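Local atomic coordinates of PHB depolymerase (Penicillium funiculosum, PDB entry 2D81), a protein that hydrolyses ester bonds of the polyester polyhydroxybutyrate, using an alpha/beta hydrolase fold that is circularly permuted. Residues Thr136-Phe141 and Cys160-Ala165; Thr97-Thr102 and Thr129-Val134; Lys170-Ser175 and Ser222-Leu227; Asn177-Gly182 and Asn248-Thr253. All coordinates share one frame; numbering follows the deposited sequence.

Contact 1 of 4, residues Thr136-Phe141 and Cys160-Ala165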
# COMPACT_ATOMS: atom_id res chain seq x y z
N THR A 136 5.63 9.67 8.46
CA THR A 136 6.21 10.09 7.20
C THR A 136 6.75 8.83 6.52
O THR A 136 6.97 7.82 7.20
CB THR A 136 7.36 11.09 7.44
OG1 THR A 136 7.74 11.70 6.20
CG2 THR A 136 8.57 10.38 8.03
N PHE A 137 6.94 8.87 5.21
CA PHE A 137 7.54 7.73 4.53
C PHE A 137 9.05 7.75 4.73
O PHE A 137 9.71 8.73 4.40
CB PHE A 137 7.24 7.75 3.03
CG PHE A 137 7.49 6.44 2.35
CD1 PHE A 137 6.45 5.54 2.14
CD2 PHE A 137 8.78 6.06 2.00
CE1 PHE A 137 6.69 4.29 1.59
CE2 PHE A 137 9.03 4.81 1.44
CZ PHE A 137 7.98 3.92 1.24
N PRO A 138 9.62 6.67 5.28
CA PRO A 138 11.06 6.59 5.52
C PRO A 138 11.93 6.25 4.31
O PRO A 138 11.78 5.17 3.72
CB PRO A 138 11.16 5.53 6.61
CG PRO A 138 10.09 4.56 6.19
CD PRO A 138 8.93 5.47 5.81
N THR A 139 12.84 7.15 3.95
CA THR A 139 13.86 6.85 2.95
C THR A 139 15.23 7.14 3.53
O THR A 139 15.35 7.56 4.68
CB THR A 139 13.67 7.69 1.68
OG1 THR A 139 14.22 9.00 1.89
CG2 THR A 139 12.19 7.83 1.34
N ASP A 140 16.28 6.92 2.74
CA ASP A 140 17.63 7.24 3.20
C ASP A 140 18.31 8.24 2.28
O ASP A 140 19.54 8.29 2.20
CB ASP A 140 18.46 5.97 3.33
CG ASP A 140 18.76 5.32 1.98
OD1 ASP A 140 17.97 5.50 1.03
OD2 ASP A 140 19.79 4.62 1.89
N PHE A 141 17.51 9.04 1.58
CA PHE A 141 18.06 10.09 0.74
C PHE A 141 17.21 11.36 0.79
O PHE A 141 16.06 11.34 1.24
CB PHE A 141 18.20 9.59 -0.71
CG PHE A 141 16.91 9.18 -1.36
CD1 PHE A 141 16.24 10.05 -2.21
CD2 PHE A 141 16.37 7.92 -1.13
CE1 PHE A 141 15.04 9.68 -2.82
CE2 PHE A 141 15.17 7.53 -1.74
CZ PHE A 141 14.51 8.41 -2.59
N CYS A 160 14.86 9.53 6.62
CA CYS A 160 14.87 9.00 7.98
C CYS A 160 16.10 8.13 8.23
O CYS A 160 16.15 7.37 9.19
CB CYS A 160 13.62 8.15 8.23
SG CYS A 160 12.05 9.06 8.20
N ASN A 161 17.10 8.26 7.35
CA ASN A 161 18.29 7.43 7.43
C ASN A 161 17.88 5.96 7.48
O ASN A 161 18.50 5.14 8.16
CB ASN A 161 19.12 7.79 8.67
CG ASN A 161 20.46 7.08 8.70
OD1 ASN A 161 21.19 7.06 7.71
ND2 ASN A 161 20.80 6.52 9.85
N TYR A 162 16.82 5.64 6.75
CA TYR A 162 16.34 4.27 6.64
C TYR A 162 15.64 4.07 5.31
O TYR A 162 14.66 4.75 5.00
CB TYR A 162 15.37 3.95 7.79
CG TYR A 162 14.77 2.56 7.72
CD1 TYR A 162 13.42 2.37 7.41
CD2 TYR A 162 15.55 1.44 7.97
CE1 TYR A 162 12.86 1.09 7.37
CE2 TYR A 162 15.01 0.15 7.93
CZ TYR A 162 13.67 -0.02 7.63
OH TYR A 162 13.13 -1.29 7.61
N ASP A 163 16.16 3.14 4.52
CA ASP A 163 15.61 2.84 3.20
C ASP A 163 14.40 1.93 3.36
O ASP A 163 14.51 0.71 3.28
CB ASP A 163 16.68 2.15 2.35
CG ASP A 163 16.22 1.87 0.93
OD1 ASP A 163 16.99 1.23 0.19
OD2 ASP A 163 15.10 2.28 0.56
N GLY A 164 13.23 2.54 3.57
CA GLY A 164 12.02 1.77 3.80
C GLY A 164 11.57 0.98 2.60
O GLY A 164 11.19 -0.18 2.73
N ALA A 165 11.61 1.60 1.42
CA ALA A 165 11.19 0.92 0.20
C ALA A 165 12.04 -0.32 -0.02
O ALA A 165 11.52 -1.40 -0.32
CB ALA A 165 11.31 1.87 -1.00
O HOH W 1 15.29 5.15 0.42

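Contact 2 of 4, residues Thr97-Thr102 and Thr129-Val134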
# COMPACT_ATOMS: atom_id res chain seq x y z
N THR A 97 6.98 1.10 11.63
CA THR A 97 6.47 2.30 12.28
C THR A 97 7.63 3.17 12.75
O THR A 97 8.70 2.66 13.07
CB THR A 97 5.58 1.94 13.48
OG1 THR A 97 5.06 3.15 14.06
CG2 THR A 97 6.37 1.18 14.53
N GLY A 98 7.41 4.47 12.76
CA GLY A 98 8.32 5.36 13.46
C GLY A 98 7.94 5.36 14.93
O GLY A 98 6.76 5.29 15.26
N SER A 99 8.92 5.44 15.82
CA SER A 99 8.63 5.37 17.24
C SER A 99 7.97 6.65 17.73
O SER A 99 7.31 6.66 18.77
CB SER A 99 9.92 5.11 18.05
OG SER A 99 10.77 6.24 18.05
N SER A 100 8.14 7.73 16.97
CA SER A 100 7.65 9.05 17.37
C SER A 100 6.38 9.44 16.61
O SER A 100 5.94 10.59 16.66
CB SER A 100 8.72 10.11 17.13
OG SER A 100 9.87 9.87 17.93
N ASP A 101 5.80 8.47 15.91
CA ASP A 101 4.57 8.68 15.16
C ASP A 101 3.39 8.74 16.14
O ASP A 101 3.09 7.77 16.84
CB ASP A 101 4.41 7.54 14.15
CG ASP A 101 3.19 7.70 13.26
OD1 ASP A 101 3.15 7.02 12.21
OD2 ASP A 101 2.26 8.47 13.60
N THR A 102 2.72 9.89 16.20
CA THR A 102 1.54 10.04 17.04
C THR A 102 0.30 10.34 16.20
O THR A 102 -0.72 10.79 16.71
CB THR A 102 1.72 11.18 18.08
OG1 THR A 102 2.07 12.40 17.41
CG2 THR A 102 2.82 10.81 19.07
N THR A 129 10.89 -0.90 13.74
CA THR A 129 10.64 0.42 14.28
C THR A 129 11.87 1.29 14.07
O THR A 129 12.98 0.91 14.43
CB THR A 129 10.34 0.36 15.80
OG1 THR A 129 9.19 -0.47 16.02
CG2 THR A 129 10.05 1.76 16.34
N THR A 130 11.68 2.46 13.46
CA THR A 130 12.76 3.43 13.35
C THR A 130 12.63 4.45 14.48
O THR A 130 11.64 5.17 14.58
CB THR A 130 12.72 4.17 12.00
OG1 THR A 130 12.98 3.24 10.95
CG2 THR A 130 13.77 5.27 11.96
N THR A 131 13.65 4.48 15.34
CA THR A 131 13.64 5.35 16.50
C THR A 131 13.65 6.82 16.08
O THR A 131 14.52 7.25 15.33
CB THR A 131 14.87 5.09 17.39
OG1 THR A 131 14.86 3.72 17.83
CG2 THR A 131 14.86 6.00 18.61
N GLY A 132 12.68 7.58 16.57
CA GLY A 132 12.66 9.01 16.32
C GLY A 132 11.87 9.46 15.10
O GLY A 132 11.61 10.65 14.93
N ALA A 133 11.49 8.51 14.25
CA ALA A 133 10.74 8.84 13.04
C ALA A 133 9.28 9.14 13.37
O ALA A 133 8.67 8.46 14.20
CB ALA A 133 10.83 7.69 12.04
N VAL A 134 8.73 10.16 12.73
CA VAL A 134 7.32 10.49 12.91
C VAL A 134 6.49 9.88 11.79
O VAL A 134 6.95 8.98 11.08
CB VAL A 134 7.09 12.02 12.93
CG1 VAL A 134 7.90 12.64 14.07
CG2 VAL A 134 7.50 12.63 11.59
O HOH W 2 5.67 6.35 11.39

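Contact 3 of 4, residues Lys170-Ser175 and Ser222-Leu227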
# COMPACT_ATOMS: atom_id res chain seq x y z
N LYS A 170 12.92 -6.02 -0.29
CA LYS A 170 13.82 -7.12 0.02
C LYS A 170 13.16 -8.14 0.94
O LYS A 170 13.40 -9.34 0.80
CB LYS A 170 15.12 -6.59 0.65
CG LYS A 170 16.04 -5.93 -0.36
CD LYS A 170 17.39 -5.56 0.25
CE LYS A 170 17.26 -4.45 1.27
NZ LYS A 170 18.59 -4.11 1.85
N TRP A 171 12.33 -7.69 1.87
CA TRP A 171 11.66 -8.64 2.75
C TRP A 171 10.65 -9.47 1.96
O TRP A 171 10.58 -10.69 2.12
CB TRP A 171 10.93 -7.95 3.90
CG TRP A 171 10.38 -8.97 4.85
CD1 TRP A 171 9.08 -9.36 4.97
CD2 TRP A 171 11.13 -9.80 5.73
NE1 TRP A 171 8.98 -10.39 5.88
CE2 TRP A 171 10.23 -10.68 6.35
CE3 TRP A 171 12.50 -9.89 6.04
CZ2 TRP A 171 10.64 -11.65 7.28
CZ3 TRP A 171 12.91 -10.85 6.96
CH2 TRP A 171 11.98 -11.72 7.57
N ILE A 172 9.88 -8.81 1.11
CA ILE A 172 8.84 -9.49 0.35
C ILE A 172 9.41 -10.45 -0.68
O ILE A 172 8.94 -11.58 -0.82
CB ILE A 172 7.92 -8.46 -0.34
CG1 ILE A 172 7.17 -7.65 0.72
CG2 ILE A 172 6.94 -9.17 -1.28
CD1 ILE A 172 6.34 -6.50 0.17
N TYR A 173 10.44 -10.01 -1.41
CA TYR A 173 10.98 -10.82 -2.50
C TYR A 173 12.24 -11.60 -2.16
O TYR A 173 12.69 -12.43 -2.96
CB TYR A 173 11.25 -9.93 -3.72
CG TYR A 173 9.98 -9.44 -4.38
CD1 TYR A 173 9.41 -8.23 -4.01
CD2 TYR A 173 9.33 -10.22 -5.33
CE1 TYR A 173 8.20 -7.81 -4.57
CE2 TYR A 173 8.12 -9.82 -5.89
CZ TYR A 173 7.56 -8.61 -5.50
OH TYR A 173 6.36 -8.22 -6.03
N GLY A 174 12.79 -11.36 -0.98
CA GLY A 174 14.02 -12.03 -0.59
C GLY A 174 15.23 -11.31 -1.14
O GLY A 174 15.32 -10.08 -1.04
N SER A 175 16.16 -12.06 -1.71
CA SER A 175 17.32 -11.44 -2.34
C SER A 175 16.84 -10.47 -3.41
O SER A 175 15.83 -10.71 -4.08
CB SER A 175 18.22 -12.51 -2.96
OG SER A 175 17.49 -13.36 -3.83
N SER A 222 8.35 -8.92 -12.15
CA SER A 222 7.43 -8.95 -11.02
C SER A 222 6.67 -7.64 -10.95
O SER A 222 6.93 -6.72 -11.72
CB SER A 222 8.20 -9.17 -9.72
OG SER A 222 9.19 -8.17 -9.53
N LEU A 223 5.73 -7.56 -10.01
CA LEU A 223 4.90 -6.36 -9.86
C LEU A 223 4.67 -6.04 -8.39
O LEU A 223 4.16 -6.87 -7.63
CB LEU A 223 3.56 -6.56 -10.56
CG LEU A 223 2.50 -5.46 -10.36
CD1 LEU A 223 2.96 -4.16 -10.99
CD2 LEU A 223 1.18 -5.92 -10.98
N HIS A 224 5.04 -4.82 -8.00
CA HIS A 224 4.72 -4.31 -6.67
C HIS A 224 3.81 -3.10 -6.82
O HIS A 224 4.11 -2.18 -7.59
CB HIS A 224 5.99 -3.91 -5.93
CG HIS A 224 5.76 -3.50 -4.50
ND1 HIS A 224 5.46 -4.41 -3.51
CD2 HIS A 224 5.76 -2.28 -3.91
CE1 HIS A 224 5.29 -3.77 -2.37
NE2 HIS A 224 5.47 -2.48 -2.58
N VAL A 225 2.71 -3.10 -6.08
CA VAL A 225 1.80 -1.96 -6.05
C VAL A 225 2.14 -1.12 -4.82
O VAL A 225 2.13 -1.62 -3.70
CB VAL A 225 0.33 -2.44 -5.95
CG1 VAL A 225 -0.62 -1.24 -5.97
CG2 VAL A 225 0.02 -3.38 -7.11
N ALA A 226 2.44 0.16 -5.04
CA ALA A 226 2.80 1.06 -3.95
C ALA A 226 1.74 2.15 -3.78
O ALA A 226 1.43 2.88 -4.72
CB ALA A 226 4.16 1.69 -4.21
N LEU A 227 1.18 2.25 -2.58
CA LEU A 227 0.05 3.14 -2.33
C LEU A 227 0.42 4.36 -1.47
O LEU A 227 0.82 4.22 -0.32
CB LEU A 227 -1.08 2.36 -1.64
CG LEU A 227 -1.65 1.18 -2.43
CD1 LEU A 227 -2.61 0.40 -1.54
CD2 LEU A 227 -2.35 1.66 -3.69

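Contact 4 of 4, residues Asn177-Gly182 and Asn248-Thr253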
# COMPACT_ATOMS: atom_id res chain seq x y z
N ASN A 177 18.94 -7.58 -6.31
CA ASN A 177 20.17 -6.94 -6.76
C ASN A 177 20.23 -5.52 -6.21
O ASN A 177 19.19 -4.91 -5.96
CB ASN A 177 20.24 -6.91 -8.29
CG ASN A 177 20.13 -8.29 -8.91
OD1 ASN A 177 20.79 -9.23 -8.46
ND2 ASN A 177 19.32 -8.41 -9.95
N ALA A 178 21.44 -5.02 -6.03
CA ALA A 178 21.65 -3.68 -5.49
C ALA A 178 20.82 -2.65 -6.25
O ALA A 178 20.69 -2.73 -7.48
CB ALA A 178 23.12 -3.32 -5.55
N ARG A 179 20.27 -1.69 -5.53
CA ARG A 179 19.45 -0.65 -6.14
C ARG A 179 20.29 0.23 -7.05
O ARG A 179 21.50 0.34 -6.88
CB ARG A 179 18.79 0.21 -5.07
CG ARG A 179 19.79 1.02 -4.25
CD ARG A 179 19.08 1.89 -3.23
NE ARG A 179 20.03 2.59 -2.38
CZ ARG A 179 19.69 3.43 -1.40
NH1 ARG A 179 18.41 3.68 -1.16
NH2 ARG A 179 20.63 4.02 -0.68
N ASN A 180 19.63 0.85 -8.02
CA ASN A 180 20.26 1.82 -8.91
C ASN A 180 20.22 3.20 -8.26
O ASN A 180 19.15 3.76 -8.06
CB ASN A 180 19.52 1.87 -10.25
CG ASN A 180 20.12 2.87 -11.21
OD1 ASN A 180 21.11 3.53 -10.90
ND2 ASN A 180 19.52 2.98 -12.39
N THR A 181 21.39 3.74 -7.95
CA THR A 181 21.48 5.03 -7.27
C THR A 181 21.70 6.18 -8.25
O THR A 181 21.90 7.33 -7.85
CB THR A 181 22.62 5.05 -6.23
OG1 THR A 181 23.86 4.75 -6.88
CG2 THR A 181 22.36 4.01 -5.15
N GLY A 182 21.66 5.87 -9.54
CA GLY A 182 21.87 6.89 -10.56
C GLY A 182 20.68 7.02 -11.49
O GLY A 182 19.53 6.88 -11.06
N ASN A 248 11.53 2.82 -7.02
CA ASN A 248 11.97 2.65 -8.39
C ASN A 248 13.45 2.30 -8.47
O ASN A 248 13.87 1.59 -9.38
CB ASN A 248 11.70 3.92 -9.21
CG ASN A 248 10.23 4.27 -9.25
OD1 ASN A 248 9.37 3.41 -9.04
ND2 ASN A 248 9.92 5.52 -9.55
N LYS A 249 14.24 2.79 -7.52
CA LYS A 249 15.67 2.49 -7.47
C LYS A 249 15.91 0.99 -7.38
O LYS A 249 16.82 0.46 -8.01
CB LYS A 249 16.31 3.18 -6.26
CG LYS A 249 16.21 4.70 -6.28
CD LYS A 249 16.90 5.31 -5.08
CE LYS A 249 16.84 6.82 -5.12
NZ LYS A 249 17.53 7.36 -6.33
N TRP A 250 15.08 0.31 -6.59
CA TRP A 250 15.19 -1.14 -6.44
C TRP A 250 14.56 -1.89 -7.61
O TRP A 250 15.10 -2.88 -8.09
CB TRP A 250 14.54 -1.58 -5.12
CG TRP A 250 15.35 -1.19 -3.92
CD1 TRP A 250 15.21 -0.06 -3.16
CD2 TRP A 250 16.47 -1.89 -3.38
NE1 TRP A 250 16.18 -0.02 -2.18
CE2 TRP A 250 16.97 -1.13 -2.30
CE3 TRP A 250 17.11 -3.10 -3.72
CZ2 TRP A 250 18.07 -1.54 -1.54
CZ3 TRP A 250 18.21 -3.50 -2.97
CH2 TRP A 250 18.68 -2.72 -1.89
N ALA A 251 13.40 -1.41 -8.06
CA ALA A 251 12.72 -2.04 -9.19
C ALA A 251 13.64 -2.07 -10.41
O ALA A 251 13.65 -3.05 -11.17
CB ALA A 251 11.45 -1.27 -9.52
N ASP A 252 14.41 -1.01 -10.60
CA ASP A 252 15.12 -0.80 -11.85
C ASP A 252 16.14 -1.89 -12.14
O ASP A 252 16.45 -2.18 -13.30
CB ASP A 252 15.84 0.56 -11.84
CG ASP A 252 16.17 1.04 -13.24
OD1 ASP A 252 17.31 1.50 -13.47
OD2 ASP A 252 15.28 0.97 -14.11
N THR A 253 16.67 -2.50 -11.09
CA THR A 253 17.72 -3.50 -11.25
C THR A 253 17.21 -4.92 -10.95
O THR A 253 18.00 -5.86 -10.86
CB THR A 253 18.91 -3.20 -10.33
OG1 THR A 253 18.47 -3.13 -8.97
CG2 THR A 253 19.57 -1.89 -10.72
O HOH W 3 18.59 6.36 -8.72

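Contact 1 of 4, residues Thr136-Phe141 and Cys160-Ala165
C160 meets strand 137-139 with both its side chain and its N-H. Its SG, disulfide-bonded to C149, lies 3.7 Å from T136 CG2, and its CB is 3.9 Å from CB of P138, whose compact ring offers an apolar flank. C160 N gives a 2.8 Å hydrogen bond to T139 O. Y162 N reaches the same T139 O over 3.2 Å from the opposite face of the carbonyl plane, so two donors grip one oxygen. The Y162 ring turns its edge to P138, Y162 CD1 lying 4.0 Å from P138 CB, while its hydroxyl bonds to Y94. At D163 the carboxylate stacks on that of D140, the planes 7° apart. This pairing of like charges is probably eased by R179, which forms a salt bridge to each; D163 OD1 also accepts from W250 NE1, and OD2 from G166 N. An alanine in place of D140 would probably leave R179 NH2 without its mate and D163 unstacked. G164 N then bonds to P138 O at 3.0 Å, and a CB on that glycine would collide with the same oxygen. A165 CB packs 4.4 Å from F137 CE2 in the first turn of helix 164-173, whose N-cap is D163.

Contact 2 of 4, residues Thr97-Thr102 and Thr129-Val134
With OG set between its backbone N and carbonyl carbon (chi1 71°), S99 turns its hydroxyl to the N-H of G132, which bonds to OG at 2.8 Å and almost straight (173°). S100 instead has OG anti to its carbonyl carbon (chi1 -63°), 3.3 Å from G132 CA. G132 sits in a type II turn with positive phi, which a glycine adopts easily. Behind the turns the backbones pair as parallel strands: T130 N bonds to T97 O at 3.0 Å, and S99 N to T130 O. These end strands 92-98 and 125-130 of a beta-alpha-beta unit whose helix is 106-116. Side by side on one face of the sheet, T97 CG2 and T129 OG1 approach to 3.6 Å. G98 suits its place because a CB would run into A133 O, the oxygen that accepts from S100 N at 2.9 Å. A water accepts from G98 N and donates to D101 OD1 and V134 O, linking the type I turn G98-D101 to the residue after the type II turn. D101 OD1 also bonds to H135 ND1, consistent with the acid-histidine pair of an alpha/beta hydrolase, and OD2 takes the N-H groups of T103 and V104.

Contact 3 of 4, residues Lys170-Ser175 and Ser222-Leu227
The end of helix 164-173 passes strand 221-227 at a distance, the CA atoms of I172 and H224 being 9.6 Å apart, so side chains alone span the gap. Y173 does most of it. CG of Y173 lies anti to the carbonyl carbon and beside the backbone N (chi1 -70°), and the long phenol brings its hydroxyl to the strand backbone. OH of Y173 sits 3.0 Å from L223 O, but the angle there is poor; the hydroxyl is hydrogen-bonded with S14 OG and S12 O. Alongside, CE2 of Y173 lies 3.9 Å from CB of S222, a residue small enough to let the ring in. I172 reaches with its extended branch, CD1 anti to CA (chi2 174°), and touches CE1 of H224 at 3.9 Å; the two side chains cross at about a right angle. H224 is buried yet polar, and both its nitrogens are satisfied, ND1 by S14 OG and NE2 by S16 OG, which should fix the rotation of the imidazole. S14 OG thus serves both Y173 and H224. A phenylalanine in place of Y173 would probably leave S12 O and S14 OG without their hydroxyl partner. G174, with positive phi, ends the helix just beyond. Strand 221-227 lies between strands 13-18 and 256-260 of the large sheet: Y173 and S222 both touch M256, I172 packs on S14, and the H224 ring meets that of Y247. L223, whose CB points away from the helix end, touches V310 and I313 of helix 301-314.

Contact 4 of 4, residues Asn177-Gly182 and Asn248-Thr253
CB of R179 sits over one face of the W250 indole, a CH-pi contact 3.6 Å from the centroid of the five-membered ring and 15° off its normal. CG of R179 lies between the backbone N and the carbonyl carbon (chi1 65°), and the chain then runs extended, carrying CD to within 3.6 Å of W250 NE1. Four hydrogen bonds fasten the loop to the helix end. N180 N bonds to K249 O at 2.8 Å, and N180 ND2 to D252 OD1 at 2.9 Å with amide and carboxylate nearly coplanar. T253 OG1 donates to A178 O at 2.7 Å. N177 ND2 gives T253 O a nearly straight bond of 3.0 Å. The other side of the N180 amide makes an Asx turn, OD1 accepting from G182 N at 2.8 Å, which shapes the loop before strand 187-192. A water accepts from K249 NZ and donates to the carbonyl oxygens of N180 and G182, tying the lysine to that turn. Further out, the guanidinium goes on to the aspartates D140 and D163, and W250 NE1 donates to D163. D252 OD2 is fixed by the hydroxyls of Y209 and S185.

How the contacts relate
Contacts 1 and 4 are joined by polar bonds: D140 OD2 lies 2.8 Å from R179 NH2 in a salt bridge, and D163 OD1 is 2.8 Å from W250 NE1 in a probable hydrogen bond. Contact 2 packs on contact 1, Y162 CD1 being 3.7 Å from T130 OG1. Contacts 1 and 3 share helix 164-173 without touching, their centres about 16 Å apart, and contact 3 meets contact 4 where K170 CD approaches W250 CH2 at 3.8 Å. Contact 2 lies nearer the bound hydroxybutyrate trimer than contact 1: the side chain of D101 is about 8 Å from it, against about 11 Å for T136 in contact 1.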